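Pyridoxamine 5'-phosphate oxidase-related, FMN-binding (Mycobacterium smegmatis, PDB 3F7E) probably acts as a coenzyme F420-dependent reductase of the FMN-binding split-barrel class, possibly with aflatoxin reductase activity. Local coordinates at residues L12-Y17 with V67-N72; A33-W38 with D100-P105; T48-K53 with K113-I118. One frame throughout, in Å; residues are numbered along the deposited sequence. Where two conformers were deposited one is given.

Contact 1 of 3, residues L12-Y17 with V67-N72; sequences LERPLY and VIDPDN
R14 reaches over from the turn that follows helix 9-13 and meets D69 in a salt bridge, its NH2 standing 2.9 Å from D69 OD1. The carboxylate oxygen lies in the guanidinium plane, so the N-H points well at it (160°), yet the two flat groups are turned 73° apart and the nitrogen comes from above the carboxylate plane. D69 OD2 accepts the backbone N-H of D71 (N to OD2 2.9 Å) and that of N72, an Asx turn within an Asx motif; the short aspartate chain can reach these groups two and three residues on, which ties the carboxylate to the turn. Water 1 completes the network, accepting from R14 NH1 and donating to D69 OD2 and D71 OD2. Each terminal nitrogen of R14 thus has a partner, water for NH1 and D69 for NH2. Water 2 joins the backbones, donating to Y17 O at 2.7 Å and accepting from I68 N. The carbonyls R14 O and L16 O are taken by R101 NH2 and Y102 OH. L16 CD1 lies over the centre of the guanidinium, 4.1 Å from its plane. In the V67 conformer described here, L16 CB and CD1 meet V67 CG2, the former at 3.7 Å, and L12 CD2 loosely touches CG1. L16 CD2 rests on P70 CD, so the leucine's two methyls serve both valine and proline ring. L77 of strand 76-88 packs against L12 and V67 and pairs by backbone with V67, while P73 of the second subunit packs on Y17; the seam therefore joins helix 9-13 to the end of strand 62-68 beside the dimer interface.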
loop_
_atom_site.group_PDB
_atom_site.type_symbol
_atom_site.label_atom_id
_atom_site.label_comp_id
_atom_site.label_asym_id
_atom_site.label_seq_id
_atom_site.Cartn_x
_atom_site.Cartn_y
_atom_site.Cartn_z
ATOM N N LEU A 12 4.189 8.838 11.282
ATOM C CA LEU A 12 3.527 9.811 10.425
ATOM C C LEU A 12 4.287 11.115 10.336
ATOM O O LEU A 12 4.027 11.909 9.440
ATOM C CB LEU A 12 2.113 10.081 10.914
ATOM C CG LEU A 12 1.191 8.865 10.912
ATOM C CD1 LEU A 12 -0.176 9.272 11.454
ATOM C CD2 LEU A 12 1.032 8.260 9.499
ATOM N N GLU A 13 5.197 11.361 11.292
ATOM C CA GLU A 13 6.014 12.579 11.257
ATOM C C GLU A 13 7.266 12.480 10.390
ATOM O O GLU A 13 7.952 13.472 10.119
ATOM C CB GLU A 13 6.393 12.986 12.691
ATOM C CG GLU A 13 5.151 13.470 13.464
ATOM C CD GLU A 13 5.440 13.867 14.908
ATOM O OE1 GLU A 13 6.560 13.650 15.380
ATOM O OE2 GLU A 13 4.533 14.397 15.584
ATOM N N ARG A 14 7.572 11.263 9.974
ATOM C CA ARG A 14 8.773 10.994 9.202
ATOM C C ARG A 14 8.519 11.078 7.696
ATOM O O ARG A 14 7.390 10.808 7.231
ATOM C CB ARG A 14 9.325 9.613 9.564
ATOM C CG ARG A 14 9.879 9.579 10.999
ATOM C CD ARG A 14 10.199 8.180 11.467
ATOM N NE ARG A 14 11.242 7.539 10.663
ATOM C CZ ARG A 14 11.619 6.265 10.788
ATOM N NH1 ARG A 14 12.565 5.753 9.992
ATOM N NH2 ARG A 14 11.049 5.490 11.706
ATOM N N PRO A 15 9.574 11.427 6.920
ATOM C CA PRO A 15 9.449 11.474 5.449
ATOM C C PRO A 15 9.536 10.068 4.837
ATOM O O PRO A 15 10.513 9.727 4.131
ATOM C CB PRO A 15 10.623 12.378 5.035
ATOM C CG PRO A 15 11.678 12.130 6.099
ATOM C CD PRO A 15 10.908 11.878 7.394
ATOM N N LEU A 16 8.503 9.267 5.110
ATOM C CA LEU A 16 8.402 7.917 4.590
ATOM C C LEU A 16 7.309 7.861 3.529
ATOM O O LEU A 16 6.351 8.634 3.571
ATOM C CB LEU A 16 8.045 6.936 5.714
ATOM C CG LEU A 16 9.050 6.893 6.879
ATOM C CD1 LEU A 16 8.520 5.936 7.968
ATOM C CD2 LEU A 16 10.452 6.504 6.400
ATOM N N TYR A 17 7.405 6.928 2.585
ATOM C CA TYR A 17 6.288 6.744 1.666
ATOM C C TYR A 17 5.090 6.121 2.352
ATOM O O TYR A 17 5.211 5.220 3.180
ATOM C CB TYR A 17 6.700 5.869 0.489
ATOM C CG TYR A 17 7.549 6.601 -0.500
ATOM C CD1 TYR A 17 8.945 6.528 -0.423
ATOM C CD2 TYR A 17 6.965 7.356 -1.520
ATOM C CE1 TYR A 17 9.736 7.191 -1.333
ATOM C CE2 TYR A 17 7.744 8.034 -2.443
ATOM C CZ TYR A 17 9.132 7.955 -2.333
ATOM O OH TYR A 17 9.931 8.606 -3.249
ATOM N N VAL A 67 2.147 2.589 6.092
ATOM C CA VAL A 67 3.504 3.109 6.205
ATOM C C VAL A 67 4.270 2.108 7.061
ATOM O O VAL A 67 3.751 1.607 8.063
ATOM C CB VAL A 67 3.529 4.601 6.706
ATOM C CG1 VAL A 67 2.872 4.741 8.061
ATOM C CG2 VAL A 67 4.946 5.180 6.708
ATOM N N ILE A 68 5.481 1.773 6.622
ATOM C CA ILE A 68 6.320 0.837 7.345
ATOM C C ILE A 68 7.660 1.469 7.660
ATOM O O ILE A 68 8.200 2.241 6.864
ATOM C CB ILE A 68 6.454 -0.519 6.576
ATOM C CG1 ILE A 68 7.094 -1.610 7.442
ATOM C CG2 ILE A 68 7.199 -0.347 5.239
ATOM C CD1 ILE A 68 6.940 -3.009 6.850
ATOM N N ASP A 69 8.198 1.174 8.841
ATOM C CA ASP A 69 9.538 1.635 9.175
ATOM C C ASP A 69 10.508 0.979 8.166
ATOM O O ASP A 69 10.433 -0.229 7.943
ATOM C CB ASP A 69 9.848 1.252 10.627
ATOM C CG ASP A 69 11.191 1.773 11.105
ATOM O OD1 ASP A 69 11.221 2.645 11.992
ATOM O OD2 ASP A 69 12.215 1.309 10.554
ATOM N N PRO A 70 11.390 1.784 7.540
ATOM C CA PRO A 70 12.230 1.229 6.464
ATOM C C PRO A 70 13.306 0.259 6.935
ATOM O O PRO A 70 13.855 -0.504 6.125
ATOM C CB PRO A 70 12.870 2.476 5.843
ATOM C CG PRO A 70 12.868 3.496 6.985
ATOM C CD PRO A 70 11.579 3.242 7.698
ATOM N N ASP A 71 13.601 0.268 8.231
ATOM C CA ASP A 71 14.704 -0.517 8.788
ATOM C C ASP A 71 14.248 -1.638 9.715
ATOM O O ASP A 71 14.953 -2.646 9.883
ATOM C CB ASP A 71 15.711 0.421 9.467
ATOM C CG ASP A 71 16.098 1.595 8.557
ATOM O OD1 ASP A 71 16.480 1.335 7.408
ATOM O OD2 ASP A 71 15.980 2.779 8.957
ATOM N N ASN A 72 13.089 -1.453 10.341
ATOM C CA ASN A 72 12.462 -2.551 11.094
ATOM C C ASN A 72 11.040 -2.797 10.660
ATOM O O ASN A 72 10.129 -2.069 11.093
ATOM C CB ASN A 72 12.424 -2.309 12.587
ATOM C CG ASN A 72 11.684 -3.433 13.340
ATOM O OD1 ASN A 72 11.372 -4.515 12.780
ATOM N ND2 ASN A 72 11.375 -3.186 14.572
HETATM O O HOH W 1 14.017 3.422 10.806
HETATM O O HOH W 2 6.459 2.949 4.002
#

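Contact 2 of 3, residues A33-W38 with D100-P105; sequences AMWFAW and DRYDGP
Chi1 places CG of both W35 (-71°) and Y102 (-77°) anti to the carbonyl carbon, beside the backbone N, and chi2 then turns the rings into a face-to-face stack. In the W35 conformer described here, its five-membered ring and the ring of Y102 have centroids 3.6 Å apart and planes 17° from parallel, and the two side chains slide past each other in opposite directions. Each CB consequently lies over its partner's ring: W35 CB is 3.9 Å from the Y102 centroid, and Y102 CB similarly lies over the indole's five-membered ring as a CH-pi contact. Farther along the indole, G104, which has no side chain, brings its CA to 4.1 Å from W35 CH2, just after the Schellman motif that ends helix 93-101. The phenol of Y102 reaches the backbone, where F36 N donates to Y102 OH at 3.0 Å in a nearly straight bond. Y102 OH in turn probably hydrogen-bonds to L16 O of the turn after helix 9-13. R101 holds the next polar atom: NE (2.8 Å) and NH2 (2.9 Å) both donate to F36 O, which lies in the guanidinium plane. Over one face of the F36 ring, offset toward its rim, stands R101 NH2, 3.6 Å from F36 CE2, with Y102 OH over the ring as well; any cation-pi attraction is weak at this length. The backbone N-H and C=O of F36 are therefore both satisfied by side chains. Two donors on one carbonyl oxygen would polarise it, and with R101 NH2 also bonded to R14 O, the two carbonyls would help to offset the arginine's charge.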
loop_
_atom_site.group_PDB
_atom_site.type_symbol
_atom_site.label_atom_id
_atom_site.label_comp_id
_atom_site.label_asym_id
_atom_site.label_seq_id
_atom_site.Cartn_x
_atom_site.Cartn_y
_atom_site.Cartn_z
ATOM N N ALA A 33 2.266 4.244 -4.117
ATOM C CA ALA A 33 3.206 4.860 -3.174
ATOM C C ALA A 33 3.106 6.377 -3.328
ATOM O O ALA A 33 3.121 6.902 -4.443
ATOM C CB ALA A 33 4.620 4.382 -3.482
HETATM N N MSE A 34 3.005 7.104 -2.206
HETATM C CA MSE A 34 2.740 8.567 -2.185
HETATM C C MSE A 34 3.597 9.279 -1.126
HETATM O O MSE A 34 3.791 8.736 -0.050
HETATM C CB MSE A 34 1.257 8.854 -1.811
HETATM C CG MSE A 34 0.233 8.219 -2.700
HETATM SE SE MSE A 34 0.232 9.029 -4.468
HETATM C CE MSE A 34 -1.368 8.209 -5.148
ATOM N N TRP A 35 4.044 10.501 -1.388
ATOM C CA TRP A 35 4.407 11.403 -0.297
ATOM C C TRP A 35 3.127 11.823 0.429
ATOM O O TRP A 35 2.055 11.927 -0.197
ATOM C CB TRP A 35 5.153 12.606 -0.870
ATOM C CG TRP A 35 6.582 12.278 -1.382
ATOM C CD1 TRP A 35 7.354 11.193 -1.052
ATOM C CD2 TRP A 35 7.392 13.090 -2.238
ATOM N NE1 TRP A 35 8.579 11.259 -1.690
ATOM C CE2 TRP A 35 8.624 12.426 -2.411
ATOM C CE3 TRP A 35 7.183 14.307 -2.895
ATOM C CZ2 TRP A 35 9.644 12.944 -3.210
ATOM C CZ3 TRP A 35 8.203 14.818 -3.699
ATOM C CH2 TRP A 35 9.420 14.143 -3.832
ATOM N N PHE A 36 3.241 12.069 1.736
ATOM C CA PHE A 36 2.108 12.578 2.489
ATOM C C PHE A 36 2.601 13.622 3.474
ATOM O O PHE A 36 3.792 13.642 3.852
ATOM C CB PHE A 36 1.313 11.462 3.208
ATOM C CG PHE A 36 2.088 10.767 4.289
ATOM C CD1 PHE A 36 2.860 9.665 3.989
ATOM C CD2 PHE A 36 2.099 11.241 5.596
ATOM C CE1 PHE A 36 3.607 9.028 4.970
ATOM C CE2 PHE A 36 2.843 10.625 6.578
ATOM C CZ PHE A 36 3.592 9.509 6.266
ATOM N N ALA A 37 1.673 14.441 3.958
ATOM C CA ALA A 37 1.938 15.353 5.073
ATOM C C ALA A 37 0.926 15.069 6.176
ATOM O O ALA A 37 -0.228 14.828 5.888
ATOM C CB ALA A 37 1.821 16.812 4.627
ATOM N N TRP A 38 1.359 15.086 7.429
ATOM C CA TRP A 38 0.509 14.880 8.598
ATOM C C TRP A 38 0.645 16.086 9.505
ATOM O O TRP A 38 1.762 16.492 9.819
ATOM C CB TRP A 38 0.991 13.622 9.328
ATOM C CG TRP A 38 0.398 13.366 10.697
ATOM C CD1 TRP A 38 1.062 13.418 11.919
ATOM C CD2 TRP A 38 -0.939 12.962 10.998
ATOM N NE1 TRP A 38 0.212 13.067 12.930
ATOM C CE2 TRP A 38 -1.024 12.798 12.405
ATOM C CE3 TRP A 38 -2.087 12.744 10.221
ATOM C CZ2 TRP A 38 -2.192 12.398 13.042
ATOM C CZ3 TRP A 38 -3.252 12.352 10.854
ATOM C CH2 TRP A 38 -3.299 12.190 12.262
ATOM N N ASP A 100 9.676 19.327 -0.408
ATOM C CA ASP A 100 10.583 19.850 0.613
ATOM C C ASP A 100 10.619 18.944 1.850
ATOM O O ASP A 100 11.704 18.698 2.407
ATOM C CB ASP A 100 10.168 21.258 0.996
ATOM C CG ASP A 100 11.231 21.984 1.797
ATOM O OD1 ASP A 100 12.416 21.989 1.395
ATOM O OD2 ASP A 100 10.859 22.557 2.829
ATOM N N ARG A 101 9.453 18.470 2.298
ATOM C CA ARG A 101 9.353 17.558 3.444
ATOM C C ARG A 101 10.215 16.296 3.246
ATOM O O ARG A 101 10.744 15.719 4.200
ATOM C CB ARG A 101 7.881 17.163 3.690
ATOM C CG ARG A 101 7.680 16.392 4.979
ATOM C CD ARG A 101 6.238 16.257 5.388
ATOM N NE ARG A 101 5.798 14.880 5.286
ATOM C CZ ARG A 101 6.255 13.856 6.011
ATOM N NH1 ARG A 101 7.220 14.017 6.914
ATOM N NH2 ARG A 101 5.755 12.657 5.806
ATOM N N TYR A 102 10.334 15.875 1.988
ATOM C CA TYR A 102 11.053 14.659 1.635
ATOM C C TYR A 102 12.474 14.937 1.142
ATOM O O TYR A 102 13.178 13.996 0.723
ATOM C CB TYR A 102 10.260 13.887 0.567
ATOM C CG TYR A 102 9.079 13.157 1.181
ATOM C CD1 TYR A 102 7.894 13.840 1.508
ATOM C CD2 TYR A 102 9.162 11.805 1.479
ATOM C CE1 TYR A 102 6.831 13.179 2.125
ATOM C CE2 TYR A 102 8.096 11.118 2.075
ATOM C CZ TYR A 102 6.934 11.821 2.399
ATOM O OH TYR A 102 5.860 11.182 2.999
ATOM N N ASP A 103 12.873 16.218 1.145
ATOM C CA ASP A 103 14.140 16.653 0.534
ATOM C C ASP A 103 14.331 16.058 -0.868
ATOM O O ASP A 103 15.414 15.571 -1.240
ATOM C CB ASP A 103 15.313 16.368 1.474
ATOM C CG ASP A 103 15.312 17.278 2.679
ATOM O OD1 ASP A 103 15.540 18.496 2.513
ATOM O OD2 ASP A 103 15.084 16.773 3.792
ATOM N N GLY A 104 13.252 16.126 -1.643
ATOM C CA GLY A 104 13.190 15.522 -2.961
ATOM C C GLY A 104 13.761 16.399 -4.054
ATOM O O GLY A 104 14.057 17.585 -3.833
ATOM N N PRO A 105 13.904 15.815 -5.250
ATOM C CA PRO A 105 14.438 16.543 -6.396
ATOM C C PRO A 105 13.422 17.417 -7.141
ATOM O O PRO A 105 13.817 18.204 -8.014
ATOM C CB PRO A 105 14.980 15.425 -7.309
ATOM C CG PRO A 105 14.298 14.183 -6.886
ATOM C CD PRO A 105 13.633 14.399 -5.564
#

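Contact 3 of 3, residues T48-K53 with K113-I118; sequences TTKRQK and KADRVI
An antiparallel beta bridge at the ends of two neighbouring strands joins T48, the last residue of strand 43-48, to R116, the first of strand 116-127. It is a non-hydrogen-bonded pair with CA atoms 4.3 Å apart, and T48 and R116 project to the same face. T48 CG2 lies over one face of the R116 guanidinium, toward its rim and 3.5 Å from NE, so that a small methyl sits on the flat cation. The polar end of R116 is engaged elsewhere, in a salt bridge from NE to D112 and a hydrogen bond from NH1 to T46. One residue on, T49 N donates to D115 O at 2.9 Å, and T48 CA makes a CA-H...O contact with the same oxygen at 3.1 Å. The chain then turns away: T48 OG1 sits between the backbone N and the carbonyl carbon (chi1 82°), and from there accepts the N-H of K50 as an ST turn, a bond threonine is well shaped to make. In the conformer described here, K50 carries its extended chain across to D115, where NZ meets OD2 at 2.9 Å in a salt bridge on the syn side of the carboxylate, 31° out of its plane. Its CE and CD also run close to that oxygen. Water 3 links T49 OG1, 2.7 Å away, to D115 OD1, to which it donates over a longer distance. On the T49 side of the chain, T49 CG2 packs 3.6 Å from V117 CG1, methyl against methyl. D115 is thus used from both ends, its carbonyl by the backbone of T49 and its carboxylate by K50 and water. As this is a surface contact and K50 is exposed, solvent probably screens the salt bridge, whose attraction would then add modestly to the backbone bond.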
loop_
_atom_site.group_PDB
_atom_site.type_symbol
_atom_site.label_atom_id
_atom_site.label_comp_id
_atom_site.label_asym_id
_atom_site.label_seq_id
_atom_site.Cartn_x
_atom_site.Cartn_y
_atom_site.Cartn_z
ATOM N N THR A 48 -3.657 14.972 -9.162
ATOM C CA THR A 48 -4.310 15.801 -10.177
ATOM C C THR A 48 -5.748 15.332 -10.394
ATOM O O THR A 48 -6.137 14.205 -10.056
ATOM C CB THR A 48 -3.595 15.848 -11.528
ATOM O OG1 THR A 48 -3.983 14.686 -12.248
ATOM C CG2 THR A 48 -2.073 15.974 -11.368
ATOM N N THR A 49 -6.537 16.209 -10.983
ATOM C CA THR A 49 -7.925 15.890 -11.250
ATOM C C THR A 49 -8.130 14.998 -12.486
ATOM O O THR A 49 -9.274 14.659 -12.826
ATOM C CB THR A 49 -8.703 17.164 -11.509
ATOM O OG1 THR A 49 -8.118 17.831 -12.629
ATOM C CG2 THR A 49 -8.687 18.078 -10.272
ATOM N N LYS A 50 -7.030 14.626 -13.136
ATOM C CA LYS A 50 -7.091 13.945 -14.429
ATOM C C LYS A 50 -6.805 12.444 -14.400
ATOM O O LYS A 50 -6.923 11.772 -15.439
ATOM C CB LYS A 50 -6.144 14.627 -15.419
ATOM C CG LYS A 50 -6.559 16.039 -15.823
ATOM C CD LYS A 50 -5.839 16.472 -17.089
ATOM C CE LYS A 50 -6.443 17.751 -17.658
ATOM N NZ LYS A 50 -5.442 18.521 -18.457
ATOM N N ARG A 51 -6.409 11.917 -13.241
ATOM C CA ARG A 51 -6.092 10.482 -13.099
ATOM C C ARG A 51 -7.159 9.665 -12.377
ATOM O O ARG A 51 -8.039 10.220 -11.707
ATOM C CB ARG A 51 -4.759 10.248 -12.365
ATOM C CG ARG A 51 -3.595 11.167 -12.682
ATOM C CD ARG A 51 -2.727 10.705 -13.865
ATOM N NE ARG A 51 -2.449 9.261 -13.975
ATOM C CZ ARG A 51 -1.278 8.680 -13.700
ATOM N NH1 ARG A 51 -0.258 9.398 -13.249
ATOM N NH2 ARG A 51 -1.131 7.368 -13.863
ATOM N N GLN A 52 -7.035 8.340 -12.477
ATOM C CA GLN A 52 -8.016 7.427 -11.920
ATOM C C GLN A 52 -8.119 7.542 -10.402
ATOM O O GLN A 52 -9.208 7.393 -9.853
ATOM C CB GLN A 52 -7.717 5.973 -12.306
ATOM C CG GLN A 52 -8.827 5.014 -11.933
ATOM C CD GLN A 52 -10.152 5.338 -12.614
ATOM O OE1 GLN A 52 -10.205 5.579 -13.836
ATOM N NE2 GLN A 52 -11.232 5.343 -11.830
ATOM N N LYS A 53 -6.989 7.760 -9.724
ATOM C CA LYS A 53 -7.021 7.833 -8.259
ATOM C C LYS A 53 -7.985 8.929 -7.796
ATOM O O LYS A 53 -8.728 8.757 -6.832
ATOM C CB LYS A 53 -5.635 8.151 -7.680
ATOM C CG LYS A 53 -4.454 7.441 -8.246
ATOM C CD LYS A 53 -3.180 8.170 -7.837
ATOM C CE LYS A 53 -1.947 7.624 -8.531
ATOM N NZ LYS A 53 -0.731 8.311 -8.001
ATOM N N LYS A 113 0.541 21.522 -13.068
ATOM C CA LYS A 113 0.076 22.291 -11.897
ATOM C C LYS A 113 -1.362 22.822 -11.992
ATOM O O LYS A 113 -2.039 22.874 -10.978
ATOM C CB LYS A 113 1.064 23.412 -11.562
ATOM C CG LYS A 113 1.129 24.520 -12.614
ATOM C CD LYS A 113 2.148 25.592 -12.244
ATOM C CE LYS A 113 2.102 26.774 -13.197
ATOM N NZ LYS A 113 3.144 27.777 -12.886
ATOM N N ALA A 114 -1.844 23.208 -13.170
ATOM C CA ALA A 114 -3.210 23.742 -13.282
ATOM C C ALA A 114 -4.247 22.733 -12.779
ATOM O O ALA A 114 -5.321 23.132 -12.323
ATOM C CB ALA A 114 -3.523 24.186 -14.723
ATOM N N ASP A 115 -3.917 21.440 -12.838
ATOM C CA ASP A 115 -4.840 20.378 -12.444
ATOM C C ASP A 115 -4.533 19.769 -11.066
ATOM O O ASP A 115 -5.159 18.782 -10.659
ATOM C CB ASP A 115 -4.831 19.268 -13.492
ATOM C CG ASP A 115 -5.202 19.780 -14.865
ATOM O OD1 ASP A 115 -6.150 20.584 -14.952
ATOM O OD2 ASP A 115 -4.559 19.370 -15.852
ATOM N N ARG A 116 -3.572 20.350 -10.343
ATOM C CA ARG A 116 -3.185 19.836 -9.033
ATOM C C ARG A 116 -4.189 20.184 -7.952
ATOM O O ARG A 116 -4.732 21.306 -7.955
ATOM C CB ARG A 116 -1.782 20.352 -8.645
ATOM C CG ARG A 116 -0.629 19.627 -9.367
ATOM C CD ARG A 116 -0.296 18.303 -8.705
ATOM N NE ARG A 116 0.497 17.458 -9.605
ATOM C CZ ARG A 116 0.871 16.227 -9.303
ATOM N NH1 ARG A 116 0.617 15.715 -8.102
ATOM N NH2 ARG A 116 1.539 15.515 -10.199
ATOM N N VAL A 117 -4.398 19.249 -7.022
ATOM C CA VAL A 117 -5.252 19.451 -5.863
ATOM C C VAL A 117 -4.545 18.901 -4.630
ATOM O O VAL A 117 -3.588 18.110 -4.714
ATOM C CB VAL A 117 -6.647 18.771 -6.027
ATOM C CG1 VAL A 117 -7.462 19.409 -7.168
ATOM C CG2 VAL A 117 -6.491 17.263 -6.259
ATOM N N ILE A 118 -5.069 19.315 -3.476
ATOM C CA ILE A 118 -4.690 18.780 -2.176
ATOM C C ILE A 118 -5.835 17.900 -1.706
ATOM O O ILE A 118 -6.971 18.369 -1.602
ATOM C CB ILE A 118 -4.483 19.893 -1.129
ATOM C CG1 ILE A 118 -3.630 21.046 -1.684
ATOM C CG2 ILE A 118 -3.942 19.291 0.159
ATOM C CD1 ILE A 118 -3.465 22.208 -0.719
HETATM O O HOH W 3 -8.632 20.436 -12.832
#

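The three contacts are spread over one antiparallel sheet, and their segments alternate along the chain: 12-17, 33-38 and 48-53 come first, then their partners 67-72, 100-105 and 113-118 in the same order. Contacts 1 and 2, with centres about 11 Å apart, meet directly, the turn at 14-16 lying against the end of helix 93-101, and both also touch the second subunit. Contact 3 lies about 17 Å between centres from contact 2 and about 25 Å from contact 1, on the opposite side of the chain's centre. Strand 116-127 follows helix 93-101, so the later partners of contacts 2 and 3 carry the chain from that helix back into the split-barrel sheet.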